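PDB 1DMH: catechol 1,2-dioxygenase from Acinetobacter sp., which catalyses the iron(III)-dependent intradiol cleavage of catechol by molecular oxygen, giving cis,cis-muconate in the beta-ketoadipate pathway. Local coordinates for residues A[7-10]-A[11-15]; A[302-305]-A[306-310]. All coordinates share one frame; numbering follows the deposited sequence.

Interaction 1. Residues A[7-10]-A[11-15]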
# COMPACT_ATOMS: atom_id res chain seq x y z
N ASN A 7 15.67 -20.79 -1.51
CA ASN A 7 15.91 -21.71 -2.60
C ASN A 7 15.41 -23.14 -2.42
O ASN A 7 15.59 -23.98 -3.30
CB ASN A 7 17.39 -21.73 -2.95
CG ASN A 7 17.64 -22.18 -4.37
OD1 ASN A 7 17.21 -21.51 -5.32
ND2 ASN A 7 18.30 -23.33 -4.53
N THR A 8 14.76 -23.45 -1.31
CA THR A 8 14.29 -24.82 -1.11
C THR A 8 13.00 -25.06 -1.87
O THR A 8 12.28 -24.12 -2.20
CB THR A 8 14.03 -25.11 0.36
OG1 THR A 8 13.03 -24.23 0.87
CG2 THR A 8 15.31 -24.92 1.15
N GLN A 9 12.72 -26.33 -2.14
CA GLN A 9 11.50 -26.68 -2.85
C GLN A 9 10.25 -26.27 -2.08
O GLN A 9 9.25 -25.93 -2.69
CB GLN A 9 11.44 -28.19 -3.14
CG GLN A 9 12.46 -28.61 -4.20
CD GLN A 9 12.38 -27.72 -5.47
OE1 GLN A 9 11.35 -27.72 -6.18
NE2 GLN A 9 13.45 -26.96 -5.74
N ASP A 10 10.31 -26.32 -0.76
CA ASP A 10 9.15 -25.93 0.03
C ASP A 10 8.76 -24.47 -0.21
O ASP A 10 7.59 -24.17 -0.40
CB ASP A 10 9.41 -26.19 1.51
CG ASP A 10 9.69 -27.64 1.78
OD1 ASP A 10 8.84 -28.47 1.40
OD2 ASP A 10 10.75 -27.97 2.36
N VAL A 11 9.75 -23.57 -0.22
CA VAL A 11 9.45 -22.16 -0.47
C VAL A 11 9.07 -21.91 -1.94
O VAL A 11 8.11 -21.18 -2.22
CB VAL A 11 10.63 -21.26 -0.07
CG1 VAL A 11 10.38 -19.81 -0.53
CG2 VAL A 11 10.81 -21.33 1.44
N GLN A 12 9.79 -22.51 -2.87
CA GLN A 12 9.46 -22.32 -4.28
C GLN A 12 8.05 -22.81 -4.63
O GLN A 12 7.31 -22.12 -5.36
CB GLN A 12 10.54 -22.98 -5.14
CG GLN A 12 11.91 -22.33 -4.91
CD GLN A 12 11.89 -20.85 -5.22
OE1 GLN A 12 11.49 -20.46 -6.32
NE2 GLN A 12 12.30 -20.02 -4.27
N ASP A 13 7.64 -23.98 -4.11
CA ASP A 13 6.30 -24.48 -4.39
C ASP A 13 5.25 -23.61 -3.72
O ASP A 13 4.18 -23.33 -4.30
CB ASP A 13 6.12 -25.92 -3.90
CG ASP A 13 6.91 -26.91 -4.74
OD1 ASP A 13 7.20 -26.59 -5.92
OD2 ASP A 13 7.21 -28.02 -4.23
N PHE A 14 5.56 -23.17 -2.51
CA PHE A 14 4.67 -22.31 -1.76
C PHE A 14 4.37 -21.04 -2.58
O PHE A 14 3.22 -20.61 -2.68
CB PHE A 14 5.31 -21.94 -0.41
CG PHE A 14 4.40 -21.11 0.48
CD1 PHE A 14 3.11 -21.54 0.77
CD2 PHE A 14 4.85 -19.91 1.03
CE1 PHE A 14 2.27 -20.81 1.61
CE2 PHE A 14 4.02 -19.15 1.88
CZ PHE A 14 2.72 -19.61 2.17
N LEU A 15 5.40 -20.44 -3.16
CA LEU A 15 5.22 -19.23 -3.97
C LEU A 15 4.27 -19.49 -5.14
O LEU A 15 3.53 -18.59 -5.55
CB LEU A 15 6.59 -18.75 -4.48
CG LEU A 15 7.47 -17.99 -3.48
CD1 LEU A 15 8.90 -17.87 -3.97
CD2 LEU A 15 6.87 -16.60 -3.26

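Interaction 2. Residues A[302-305]-A[306-310]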
# COMPACT_ATOMS: atom_id res chain seq x y z
N GLN A 302 1.25 5.94 -26.67
CA GLN A 302 1.70 6.32 -25.35
C GLN A 302 0.66 6.96 -24.42
O GLN A 302 1.00 7.37 -23.31
CB GLN A 302 2.96 7.19 -25.50
CG GLN A 302 2.85 8.40 -26.49
CD GLN A 302 2.17 9.64 -25.89
OE1 GLN A 302 0.95 9.89 -26.06
NE2 GLN A 302 2.96 10.41 -25.17
N VAL A 303 -0.61 7.03 -24.83
CA VAL A 303 -1.62 7.62 -23.95
C VAL A 303 -1.75 6.74 -22.73
O VAL A 303 -1.68 5.51 -22.81
CB VAL A 303 -3.08 7.64 -24.47
CG1 VAL A 303 -3.64 9.01 -24.34
CG2 VAL A 303 -3.21 7.02 -25.82
N VAL A 304 -2.00 7.37 -21.59
CA VAL A 304 -2.17 6.62 -20.37
C VAL A 304 -3.59 6.75 -19.84
O VAL A 304 -4.14 7.85 -19.72
CB VAL A 304 -1.17 7.08 -19.30
CG1 VAL A 304 -1.41 6.32 -18.01
CG2 VAL A 304 0.26 6.88 -19.81
N ASP A 305 -4.18 5.60 -19.57
CA ASP A 305 -5.51 5.55 -18.99
C ASP A 305 -5.27 5.24 -17.52
O ASP A 305 -4.85 4.13 -17.17
CB ASP A 305 -6.34 4.42 -19.57
CG ASP A 305 -7.78 4.43 -19.07
OD1 ASP A 305 -8.02 4.95 -17.95
OD2 ASP A 305 -8.67 3.90 -19.79
N ARG A 306 -5.49 6.21 -16.65
CA ARG A 306 -5.31 5.98 -15.23
C ARG A 306 -6.45 6.69 -14.52
O ARG A 306 -7.04 7.62 -15.05
CB ARG A 306 -3.96 6.56 -14.75
CG ARG A 306 -3.83 8.04 -14.96
CD ARG A 306 -2.44 8.55 -14.59
NE ARG A 306 -2.26 8.80 -13.17
CZ ARG A 306 -1.17 9.37 -12.67
NH1 ARG A 306 -0.18 9.73 -13.48
NH2 ARG A 306 -1.06 9.59 -11.36
N PRO A 307 -6.78 6.23 -13.31
CA PRO A 307 -7.86 6.83 -12.53
C PRO A 307 -7.59 8.34 -12.32
O PRO A 307 -6.53 8.74 -11.83
CB PRO A 307 -7.79 6.03 -11.22
CG PRO A 307 -7.30 4.68 -11.68
CD PRO A 307 -6.17 5.11 -12.57
N ARG A 308 -8.55 9.18 -12.71
CA ARG A 308 -8.41 10.62 -12.56
C ARG A 308 -9.73 11.16 -12.01
O ARG A 308 -10.79 10.69 -12.41
CB ARG A 308 -8.11 11.27 -13.92
CG ARG A 308 -6.80 10.80 -14.56
CD ARG A 308 -6.68 11.29 -16.00
NE ARG A 308 -5.35 11.06 -16.55
CZ ARG A 308 -5.07 10.19 -17.51
NH1 ARG A 308 -6.02 9.42 -18.04
NH2 ARG A 308 -3.83 10.10 -17.97
N LEU A 309 -9.66 12.12 -11.10
CA LEU A 309 -10.88 12.69 -10.53
C LEU A 309 -11.66 13.41 -11.65
O LEU A 309 -11.09 14.09 -12.52
CB LEU A 309 -10.51 13.67 -9.41
CG LEU A 309 -11.52 14.17 -8.35
CD1 LEU A 309 -10.88 15.22 -7.45
CD2 LEU A 309 -12.71 14.78 -9.03
N ALA A 310 -12.98 13.21 -11.67
CA ALA A 310 -13.82 13.89 -12.66
C ALA A 310 -14.91 14.64 -11.88
O ALA A 310 -15.36 14.19 -10.83
CB ALA A 310 -14.44 12.90 -13.63

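Interaction 1. Residues A[7-10]-A[11-15]
Val11 meets Thr8 one helical turn back, where its methyl CG2 lies 3.7 Å from Thr8 OG1. The valine torsion (chi1 172°) sets CG1 anti to the backbone N and CG2 beside that nitrogen, so the second branch faces the start of the helix. A branched, nonpolar residue suits this buried position, because the same side chain also packs on Ile5 and Phe6 of the preceding loop and on Met86 of the second subunit. Thr8, the N-cap, keeps an extended backbone, and its hydroxyl OG1 is hydrogen-bonded to Ile5 O in the preceding loop.

Gln12 closes the first turn. Its N reaches Thr8 O at 3.0 Å in a nearly straight bond (N-H...O 173°). Its CG, only 3.3 Å from Thr8 O, flanks the same acceptor. The side chain then bends at chi2, and the amide end runs back to the loop, where NE2 is hydrogen-bonded to Phe6 O. A long, flexible amide is well suited to spanning that distance. The next bond of the series joins Asp13 N to Gln9 O at 2.9 Å.

Asp10 works mainly through its backbone. Phe14 N binds Asp10 O at 3.1 Å, and Phe14 CB comes within 3.2 Å of that oxygen. The exposed Asp10 carboxylate belongs to the first helical turn, where a negative charge should be welcomed by the helix dipole. The ring of Phe14, by contrast, leads away to make edge-to-face contacts with Tyr255 and His82 of the second subunit. A threonine N-cap followed by successive i to i+4 bonds is the classic opening of an alpha-helix, here the first along the chain and so probably one of the five N-terminal helices that each subunit gives to the helical zipper on the dimer axis.

Interaction 2. Residues A[302-305]-A[306-310]
Arg308 folds back along its own chain to grip the carbonyl oxygen of Val304, fastening the extended C-terminal segment of this intradiol dioxygenase just before it enters the short, weakly bonded parallel pairing of strand 309-310 with strand 111-112. This is end-on recognition of one acceptor by two guanidinium nitrogens. NH2 lies 2.9 Å and NH1 3.0 Å from Val304 O, which sits close to the guanidinium plane. Both donors come from the same face of the peptide, NH2 standing well above the carbonyl plane (42° out of it) and NH1 much less so. A long side chain, drawn out straight from CG to NE, suits this reach over four residues. Glu106, in a salt bridge with NH2, adds a second partner that should help fix the group's rotation.

Arg306 closes the packed side. Its CG lies 3.5 Å above the guanidinium plane of Arg308, over the centre, while its CB meets Val304 CG1 at 4.1 Å. Here the aliphatic part of one arginine covers the flat cation of the other. Arg306 then bends at chi3, and its own guanidinium goes to a cation-pi contact with Trp56 of the second subunit, so its charge is used at the dimer interface.

Asp305 forms the looser, solvent-exposed side. Its backbone N is hydrogen-bonded to Asp53 of the second subunit, but its carboxylate takes no salt bridge from Arg308, despite the opposite charge. With chi1 at -175°, CG lies beside the carbonyl carbon, and OD1 comes 3.1 Å from Arg306 N, at too poor an angle for a hydrogen bond. The gap remains 4.9 Å between Asp305 OD1 and Arg308 NH1, whereas Asp305 CA comes to 4.0 Å from the same nitrogen.

Both interactions are surface contacts within one continuous piece of chain, and both border the second subunit, yet they hold different elements, with centres about 38 Å apart and nearest atoms about 26 Å apart. Interaction 1 lies far from the chain centre, about 40 Å, and starts the N-terminal helix; regular backbone bonds carry it, and its partner-facing side is aromatic and aliphatic. Interaction 2 sits about 11 Å from the chain centre, where no helix supplies repeating bonds; one arginine binds a backbone oxygen and a second covers its guanidinium. Its Arg306 side chain comes within about 8 Å of the bound 4-methylcatechol, whereas residues 7-15 lie away from the iron site.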